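ABC transporter, substrate binding protein (Aeropyrum pernix, PDB 3EAF) probably captures a small solute outside the cell, as substrate-binding proteins of ABC transporters do, and binds a magnesium ion. Local coordinates at residues E322-D330 with I339-L347; L331-I339 with L347-I355. All blocks are in the same frame, centred on the assembly; numbering follows the deposited sequence.

Contact 1. Residues E322-D330 with I339-L347; sequences EALEANTFD and IDYEPGFHL. With MG (magnesium ion), chain C.
A magnesium site joins the C-terminal end of helix 317-326 to the loop that returns past it: Glu325 O, Asp340 OD1 and Tyr341 O bind the ion, with three waters completing six ligands. Tyr341 O lies 2.3 Å from the magnesium, closer than the other two protein ligands. Glu325 O and Tyr341 O approach each other because both face the metal, and Asp340 adds a carboxylate oxygen, a natural ligand for this hard cation. One metal-bound water also donates to Leu324 O and Asn327 O and accepts from Tyr341 N, tying the first shell to both backbones.

In this periplasmic-binding-protein fold the site is flanked by a single antiparallel bridge, the hydrogen-bonded pair Phe329 and Ile339. Phe329 N reaches Ile339 O at 2.7 Å and Ile339 N reaches Phe329 O at 2.9 Å, while their CB atoms pack 4.0 Å apart.

Although its carbonyl holds the metal, Glu325 sends its extended side chain to the histidine: His346 NE2 donates to the anti lone pair of OE2 at 2.7 Å, nearly straight (168°) and close to the imidazole plane, with carboxylate and ring planes 66° apart. Lys321 pairs with the other oxygen, OE1, and Phe118 stacks on the His346 ring.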
loop_
_atom_site.group_PDB
_atom_site.type_symbol
_atom_site.label_atom_id
_atom_site.label_comp_id
_atom_site.label_asym_id
_atom_site.label_seq_id
_atom_site.Cartn_x
_atom_site.Cartn_y
_atom_site.Cartn_z
ATOM N N GLU A 322 -19.975 -5.089 -6.842
ATOM C CA GLU A 322 -21.057 -5.441 -5.938
ATOM C C GLU A 322 -20.697 -6.639 -5.057
ATOM O O GLU A 322 -21.054 -6.674 -3.876
ATOM C CB GLU A 322 -22.355 -5.652 -6.725
ATOM C CG GLU A 322 -22.876 -4.342 -7.344
ATOM C CD GLU A 322 -24.202 -4.475 -8.065
ATOM O OE1 GLU A 322 -24.764 -5.595 -8.127
ATOM O OE2 GLU A 322 -24.691 -3.443 -8.588
ATOM N N ALA A 323 -19.972 -7.598 -5.634
ATOM C CA ALA A 323 -19.445 -8.739 -4.896
ATOM C C ALA A 323 -18.454 -8.307 -3.818
ATOM O O ALA A 323 -18.454 -8.856 -2.723
ATOM C CB ALA A 323 -18.790 -9.738 -5.850
ATOM N N LEU A 324 -17.602 -7.329 -4.132
ATOM C CA LEU A 324 -16.637 -6.823 -3.153
ATOM C C LEU A 324 -17.332 -6.105 -1.984
ATOM O O LEU A 324 -16.811 -6.072 -0.871
ATOM C CB LEU A 324 -15.600 -5.912 -3.826
ATOM C CG LEU A 324 -14.557 -6.608 -4.717
ATOM C CD1 LEU A 324 -13.897 -5.614 -5.687
ATOM C CD2 LEU A 324 -13.508 -7.344 -3.883
ATOM N N GLU A 325 -18.516 -5.559 -2.250
ATOM C CA GLU A 325 -19.320 -4.871 -1.235
ATOM C C GLU A 325 -20.207 -5.808 -0.404
ATOM O O GLU A 325 -20.682 -5.429 0.668
ATOM C CB GLU A 325 -20.175 -3.776 -1.890
ATOM C CG GLU A 325 -19.366 -2.575 -2.366
ATOM C CD GLU A 325 -20.196 -1.524 -3.076
ATOM O OE1 GLU A 325 -21.234 -1.872 -3.677
ATOM O OE2 GLU A 325 -19.796 -0.339 -3.048
ATOM N N ALA A 326 -20.417 -7.030 -0.892
ATOM C CA ALA A 326 -21.387 -7.942 -0.283
ATOM C C ALA A 326 -20.759 -9.078 0.516
ATOM O O ALA A 326 -21.480 -9.918 1.045
ATOM C CB ALA A 326 -22.325 -8.509 -1.358
ATOM N N ASN A 327 -19.431 -9.101 0.605
ATOM C CA ASN A 327 -18.720 -10.225 1.215
ATOM C C ASN A 327 -17.548 -9.786 2.091
ATOM O O ASN A 327 -16.885 -8.790 1.798
ATOM C CB ASN A 327 -18.180 -11.180 0.133
ATOM C CG ASN A 327 -19.263 -11.721 -0.776
ATOM O OD1 ASN A 327 -19.435 -11.251 -1.906
ATOM N ND2 ASN A 327 -20.003 -12.711 -0.292
ATOM N N THR A 328 -17.301 -10.550 3.154
ATOM C CA THR A 328 -16.092 -10.424 3.957
ATOM C C THR A 328 -15.012 -11.338 3.382
ATOM O O THR A 328 -15.280 -12.505 3.095
ATOM C CB THR A 328 -16.380 -10.772 5.430
ATOM O OG1 THR A 328 -17.226 -9.761 5.983
ATOM C CG2 THR A 328 -15.094 -10.858 6.256
ATOM N N PHE A 329 -13.803 -10.809 3.201
ATOM C CA PHE A 329 -12.724 -11.567 2.561
ATOM C C PHE A 329 -11.549 -11.829 3.489
ATOM O O PHE A 329 -11.159 -10.968 4.289
ATOM C CB PHE A 329 -12.213 -10.841 1.307
ATOM C CG PHE A 329 -13.264 -10.624 0.254
ATOM C CD1 PHE A 329 -13.596 -11.639 -0.639
ATOM C CD2 PHE A 329 -13.919 -9.405 0.149
ATOM C CE1 PHE A 329 -14.566 -11.441 -1.613
ATOM C CE2 PHE A 329 -14.891 -9.204 -0.815
ATOM C CZ PHE A 329 -15.211 -10.214 -1.702
ATOM N N ASP A 330 -10.979 -13.023 3.368
ATOM C CA ASP A 330 -9.721 -13.338 4.030
ATOM C C ASP A 330 -8.733 -13.835 2.981
ATOM O O ASP A 330 -9.024 -14.768 2.224
ATOM C CB ASP A 330 -9.908 -14.374 5.149
ATOM C CG ASP A 330 -8.581 -14.801 5.788
ATOM O OD1 ASP A 330 -7.719 -13.938 6.041
ATOM O OD2 ASP A 330 -8.398 -16.011 6.037
ATOM N N ILE A 339 -11.306 -8.386 5.540
ATOM C CA ILE A 339 -11.688 -7.311 4.633
ATOM C C ILE A 339 -13.197 -7.251 4.444
ATOM O O ILE A 339 -13.827 -8.243 4.092
ATOM C CB ILE A 339 -11.021 -7.516 3.251
ATOM C CG1 ILE A 339 -9.505 -7.339 3.356
ATOM C CG2 ILE A 339 -11.604 -6.556 2.214
ATOM C CD1 ILE A 339 -8.731 -8.173 2.347
ATOM N N ASP A 340 -13.760 -6.063 4.654
ATOM C CA ASP A 340 -15.187 -5.843 4.522
ATOM C C ASP A 340 -15.425 -4.399 4.072
ATOM O O ASP A 340 -14.952 -3.461 4.716
ATOM C CB ASP A 340 -15.866 -6.123 5.867
ATOM C CG ASP A 340 -17.374 -6.268 5.756
ATOM O OD1 ASP A 340 -17.931 -6.170 4.634
ATOM O OD2 ASP A 340 -18.006 -6.480 6.815
ATOM N N TYR A 341 -16.150 -4.238 2.965
ATOM C CA TYR A 341 -16.381 -2.930 2.354
ATOM C C TYR A 341 -17.837 -2.470 2.445
ATOM O O TYR A 341 -18.758 -3.216 2.122
ATOM C CB TYR A 341 -15.975 -2.937 0.874
ATOM C CG TYR A 341 -14.530 -3.253 0.604
ATOM C CD1 TYR A 341 -13.516 -2.364 0.971
ATOM C CD2 TYR A 341 -14.171 -4.433 -0.050
ATOM C CE1 TYR A 341 -12.182 -2.647 0.700
ATOM C CE2 TYR A 341 -12.848 -4.723 -0.320
ATOM C CZ TYR A 341 -11.857 -3.835 0.057
ATOM O OH TYR A 341 -10.539 -4.138 -0.214
ATOM N N GLU A 342 -18.020 -1.219 2.851
ATOM C CA GLU A 342 -19.329 -0.594 2.913
ATOM C C GLU A 342 -19.601 0.189 1.627
ATOM O O GLU A 342 -18.728 0.934 1.169
ATOM C CB GLU A 342 -19.363 0.353 4.121
ATOM C CG GLU A 342 -20.587 1.231 4.215
ATOM C CD GLU A 342 -20.597 2.110 5.452
ATOM O OE1 GLU A 342 -19.832 1.831 6.403
ATOM O OE2 GLU A 342 -21.375 3.088 5.464
ATOM N N PRO A 343 -20.812 0.041 1.044
ATOM C CA PRO A 343 -21.169 0.918 -0.076
ATOM C C PRO A 343 -21.051 2.383 0.354
ATOM O O PRO A 343 -21.562 2.753 1.404
ATOM C CB PRO A 343 -22.629 0.545 -0.365
ATOM C CG PRO A 343 -22.770 -0.857 0.147
ATOM C CD PRO A 343 -21.894 -0.909 1.369
ATOM N N GLY A 344 -20.339 3.188 -0.430
ATOM C CA GLY A 344 -20.084 4.594 -0.080
ATOM C C GLY A 344 -18.858 4.842 0.794
ATOM O O GLY A 344 -18.442 5.986 0.960
ATOM N N PHE A 345 -18.280 3.781 1.360
ATOM C CA PHE A 345 -17.131 3.908 2.262
ATOM C C PHE A 345 -16.329 2.603 2.296
ATOM O O PHE A 345 -16.517 1.776 3.189
ATOM C CB PHE A 345 -17.612 4.292 3.668
ATOM C CG PHE A 345 -16.531 4.858 4.564
ATOM C CD1 PHE A 345 -15.991 6.119 4.322
ATOM C CD2 PHE A 345 -16.074 4.138 5.659
ATOM C CE1 PHE A 345 -15.006 6.645 5.158
ATOM C CE2 PHE A 345 -15.086 4.658 6.496
ATOM C CZ PHE A 345 -14.556 5.913 6.243
ATOM N N HIS A 346 -15.438 2.421 1.321
ATOM C CA HIS A 346 -14.722 1.143 1.148
ATOM C C HIS A 346 -13.521 0.946 2.070
ATOM O O HIS A 346 -12.447 0.541 1.609
ATOM C CB HIS A 346 -14.271 0.954 -0.309
ATOM C CG HIS A 346 -15.396 0.841 -1.290
ATOM N ND1 HIS A 346 -15.238 1.107 -2.632
ATOM C CD2 HIS A 346 -16.689 0.475 -1.128
ATOM C CE1 HIS A 346 -16.390 0.925 -3.253
ATOM N NE2 HIS A 346 -17.288 0.543 -2.362
ATOM N N LEU A 347 -13.699 1.202 3.367
ATOM C CA LEU A 347 -12.628 0.979 4.351
ATOM C C LEU A 347 -12.538 -0.495 4.746
ATOM O O LEU A 347 -13.418 -1.013 5.437
ATOM C CB LEU A 347 -12.802 1.870 5.591
ATOM C CG LEU A 347 -11.683 1.829 6.645
ATOM C CD1 LEU A 347 -10.340 2.292 6.060
ATOM C CD2 LEU A 347 -12.040 2.649 7.890
HETATM MG MG MG C . -19.372 -5.325 2.739
HETATM O O HOH W 1 -17.588 -6.215 1.579
HETATM O O HOH W 2 -21.001 -7.054 3.545
HETATM O O HOH W 3 -20.345 -4.023 4.726
#

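Contact 2. Residues L331-I339 with L347-I355; sequences LGGITADTI and LAYRKVFII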
loop_
_atom_site.group_PDB
_atom_site.type_symbol
_atom_site.label_atom_id
_atom_site.label_comp_id
_atom_site.label_asym_id
_atom_site.label_seq_id
_atom_site.Cartn_x
_atom_site.Cartn_y
_atom_site.Cartn_z
ATOM N N LEU A 331 -7.574 -13.195 2.936
ATOM C CA LEU A 331 -6.552 -13.527 1.957
ATOM C C LEU A 331 -5.478 -14.378 2.620
ATOM O O LEU A 331 -4.334 -13.951 2.790
ATOM C CB LEU A 331 -5.980 -12.245 1.334
ATOM C CG LEU A 331 -6.645 -11.619 0.092
ATOM C CD1 LEU A 331 -8.122 -11.998 -0.136
ATOM C CD2 LEU A 331 -6.488 -10.105 0.113
ATOM N N GLY A 332 -5.875 -15.587 3.014
ATOM C CA GLY A 332 -4.969 -16.542 3.657
ATOM C C GLY A 332 -4.306 -16.019 4.918
ATOM O O GLY A 332 -3.207 -16.447 5.268
ATOM N N GLY A 333 -4.977 -15.090 5.596
ATOM C CA GLY A 333 -4.493 -14.529 6.856
ATOM C C GLY A 333 -3.278 -13.627 6.721
ATOM O O GLY A 333 -2.528 -13.451 7.678
ATOM N N ILE A 334 -3.083 -13.057 5.531
ATOM C CA ILE A 334 -1.961 -12.149 5.285
ATOM C C ILE A 334 -2.206 -10.768 5.884
ATOM O O ILE A 334 -1.282 -10.148 6.426
ATOM C CB ILE A 334 -1.673 -11.985 3.768
ATOM C CG1 ILE A 334 -1.058 -13.268 3.187
ATOM C CG2 ILE A 334 -0.773 -10.767 3.511
ATOM C CD1 ILE A 334 -0.933 -13.247 1.644
ATOM N N THR A 335 -3.446 -10.290 5.772
ATOM C CA THR A 335 -3.809 -8.949 6.246
ATOM C C THR A 335 -4.012 -8.937 7.769
ATOM O O THR A 335 -4.323 -9.977 8.370
ATOM C CB THR A 335 -5.049 -8.371 5.498
ATOM O OG1 THR A 335 -6.184 -9.233 5.667
ATOM C CG2 THR A 335 -4.760 -8.223 4.002
ATOM N N ALA A 336 -3.821 -7.764 8.381
ATOM C CA ALA A 336 -3.905 -7.606 9.841
ATOM C C ALA A 336 -5.316 -7.807 10.385
ATOM O O ALA A 336 -5.492 -8.092 11.565
ATOM C CB ALA A 336 -3.349 -6.234 10.272
ATOM N N ASP A 337 -6.313 -7.658 9.518
ATOM C CA ASP A 337 -7.709 -7.927 9.858
ATOM C C ASP A 337 -8.395 -8.362 8.558
ATOM O O ASP A 337 -7.869 -8.121 7.460
ATOM C CB ASP A 337 -8.356 -6.662 10.438
ATOM C CG ASP A 337 -9.647 -6.936 11.235
ATOM O OD1 ASP A 337 -10.143 -8.086 11.270
ATOM O OD2 ASP A 337 -10.171 -5.972 11.831
ATOM N N THR A 338 -9.543 -9.026 8.669
ATOM C CA THR A 338 -10.309 -9.408 7.490
ATOM C C THR A 338 -10.909 -8.183 6.795
ATOM O O THR A 338 -11.035 -7.105 7.396
ATOM C CB THR A 338 -11.434 -10.406 7.821
ATOM O OG1 THR A 338 -12.226 -9.886 8.896
ATOM C CG2 THR A 338 -10.853 -11.778 8.203
ATOM N N ILE A 339 -11.306 -8.386 5.540
ATOM C CA ILE A 339 -11.688 -7.311 4.633
ATOM C C ILE A 339 -13.197 -7.251 4.444
ATOM O O ILE A 339 -13.827 -8.243 4.092
ATOM C CB ILE A 339 -11.021 -7.516 3.251
ATOM C CG1 ILE A 339 -9.505 -7.339 3.356
ATOM C CG2 ILE A 339 -11.604 -6.556 2.214
ATOM C CD1 ILE A 339 -8.731 -8.173 2.347
ATOM N N LEU A 347 -13.699 1.202 3.367
ATOM C CA LEU A 347 -12.628 0.979 4.351
ATOM C C LEU A 347 -12.538 -0.495 4.746
ATOM O O LEU A 347 -13.418 -1.013 5.437
ATOM C CB LEU A 347 -12.802 1.870 5.591
ATOM C CG LEU A 347 -11.683 1.829 6.645
ATOM C CD1 LEU A 347 -10.340 2.292 6.060
ATOM C CD2 LEU A 347 -12.040 2.649 7.890
ATOM N N ALA A 348 -11.463 -1.158 4.322
ATOM C CA ALA A 348 -11.352 -2.620 4.443
ATOM C C ALA A 348 -11.241 -3.088 5.891
ATOM O O ALA A 348 -11.880 -4.069 6.284
ATOM C CB ALA A 348 -10.175 -3.138 3.611
ATOM N N TYR A 349 -10.413 -2.377 6.659
ATOM C CA TYR A 349 -10.166 -2.624 8.084
ATOM C C TYR A 349 -9.280 -1.488 8.575
ATOM O O TYR A 349 -8.912 -0.616 7.783
ATOM C CB TYR A 349 -9.530 -4.006 8.342
ATOM C CG TYR A 349 -8.252 -4.297 7.577
ATOM C CD1 TYR A 349 -7.002 -4.077 8.158
ATOM C CD2 TYR A 349 -8.293 -4.817 6.283
ATOM C CE1 TYR A 349 -5.821 -4.353 7.461
ATOM C CE2 TYR A 349 -7.128 -5.090 5.580
ATOM C CZ TYR A 349 -5.895 -4.854 6.173
ATOM O OH TYR A 349 -4.741 -5.117 5.475
ATOM N N ARG A 350 -8.942 -1.473 9.863
ATOM C CA ARG A 350 -8.202 -0.334 10.425
ATOM C C ARG A 350 -6.805 -0.664 10.955
ATOM O O ARG A 350 -5.908 0.184 10.912
ATOM C CB ARG A 350 -9.008 0.359 11.532
ATOM C CG ARG A 350 -10.276 1.045 11.056
ATOM C CD ARG A 350 -11.000 1.768 12.188
ATOM N NE ARG A 350 -10.443 3.093 12.488
ATOM C CZ ARG A 350 -9.849 3.430 13.637
ATOM N NH1 ARG A 350 -9.707 2.540 14.619
ATOM N NH2 ARG A 350 -9.395 4.670 13.810
ATOM N N LYS A 351 -6.613 -1.873 11.470
ATOM C CA LYS A 351 -5.357 -2.166 12.163
ATOM C C LYS A 351 -4.203 -2.514 11.218
ATOM O O LYS A 351 -4.418 -2.859 10.058
ATOM C CB LYS A 351 -5.543 -3.222 13.257
ATOM C CG LYS A 351 -5.887 -4.614 12.784
ATOM C CD LYS A 351 -6.095 -5.540 13.995
ATOM C CE LYS A 351 -7.430 -5.280 14.687
ATOM N NZ LYS A 351 -7.732 -6.343 15.709
ATOM N N VAL A 352 -2.983 -2.379 11.731
ATOM C CA VAL A 352 -1.764 -2.640 10.969
ATOM C C VAL A 352 -0.745 -3.383 11.813
ATOM O O VAL A 352 -0.843 -3.392 13.041
ATOM C CB VAL A 352 -1.106 -1.332 10.450
ATOM C CG1 VAL A 352 -1.989 -0.662 9.413
ATOM C CG2 VAL A 352 -0.761 -0.374 11.604
ATOM N N PHE A 353 0.216 -4.021 11.148
ATOM C CA PHE A 353 1.402 -4.536 11.825
ATOM C C PHE A 353 2.429 -3.417 11.925
ATOM O O PHE A 353 2.491 -2.547 11.063
ATOM C CB PHE A 353 2.017 -5.715 11.067
ATOM C CG PHE A 353 1.103 -6.905 10.924
ATOM C CD1 PHE A 353 0.856 -7.752 12.007
ATOM C CD2 PHE A 353 0.512 -7.196 9.695
ATOM C CE1 PHE A 353 0.021 -8.875 11.866
ATOM C CE2 PHE A 353 -0.326 -8.311 9.543
ATOM C CZ PHE A 353 -0.575 -9.147 10.637
ATOM N N ILE A 354 3.229 -3.441 12.985
ATOM C CA ILE A 354 4.364 -2.542 13.110
ATOM C C ILE A 354 5.622 -3.388 13.164
ATOM O O ILE A 354 5.679 -4.386 13.892
ATOM C CB ILE A 354 4.261 -1.637 14.375
ATOM C CG1 ILE A 354 3.017 -0.725 14.313
ATOM C CG2 ILE A 354 5.564 -0.840 14.585
ATOM C CD1 ILE A 354 3.045 0.364 13.243
ATOM N N ILE A 355 6.628 -2.980 12.398
ATOM C CA ILE A 355 7.879 -3.717 12.296
ATOM C C ILE A 355 9.013 -2.815 12.744
ATOM O O ILE A 355 9.089 -1.650 12.334
ATOM C CB ILE A 355 8.129 -4.235 10.837
ATOM C CG1 ILE A 355 6.991 -5.159 10.384
ATOM C CG2 ILE A 355 9.471 -4.951 10.710
ATOM C CD1 ILE A 355 5.825 -4.409 9.750
HETATM O O HOH W 4 -9.124 -3.434 12.022
#
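The Tyr349 ring carries the carbonyl oxygen of Asp337 over one face, 3.5 Å above the plane and displaced toward the rim, while Lys351 O lies in plane at its edge and Ile339 CG1 meets the edge 4.0 Å from CE2. The Phe353 ring receives the methyl of Ala336 over a face: CB stands 4.1 Å from the ring centroid and 23° off the normal, a CH-pi contact, with Ile334 O at the ring edge. A small methyl suits this place, since Ala336 CB also lies 3.5 Å from Lys351 O, a buried oxygen with no polar partner in the model, and within packing distance of Tyr349 CE1.

With CG between the backbone N and the carbonyl carbon (chi1 55°), the Tyr349 ring is laid against the backbone of 335-339. Its phenol end passes obliquely by Thr335, with OH 3.3 Å from CB, and hydrogen-bonds to Pro120 O. Thr335 OG1 meanwhile donates to Asp337 O from above the carbonyl plane, so the oxygen resting on the tyrosine face is also held by a hydroxyl.

Here the irregular chain leading from helix 317-326 packs against the approach to strand 352-357, a strand antiparallel to both its neighbours in the seven-stranded sheet. Before Thr335 the chain makes a type I' turn from Leu331 to Ile334, with Gly332 and Gly333 at its central positions, where phi is positive.

Asp337 lies alongside Tyr349, its side chain running the opposite way, with the two CB atoms 3.6 Å apart. Asp337 OD2 takes a hydrogen bond from a water that accepts from Arg350 N, bridging the segments. The aliphatic part of Lys351 crosses Asp337 at about a right angle; its NZ is 4.6 Å from OD2, too far for a salt bridge, though the opposite charges probably attract.

From the N-terminal side, the chain leaves helix 317-326, runs through 327-330 into the turn at 331-334, and returns at 339-347 to close a loop against the helix end in contact 1. It then continues through 347-351 into strand 352-357, closing a second loop against 331-339 in contact 2. The two loops cross rather than nest, because their segments alternate along the sequence. The segments share Ile339 and Leu347 at their ends, and Ile339 packs in both contacts; a probable hydrogen bond from Asp340 N to Ala348 O, together with packing of Tyr341 on Ala348, joins them directly. The magnesium-bearing helix end is thus linked to the entry of a strand in the seven-stranded sheet.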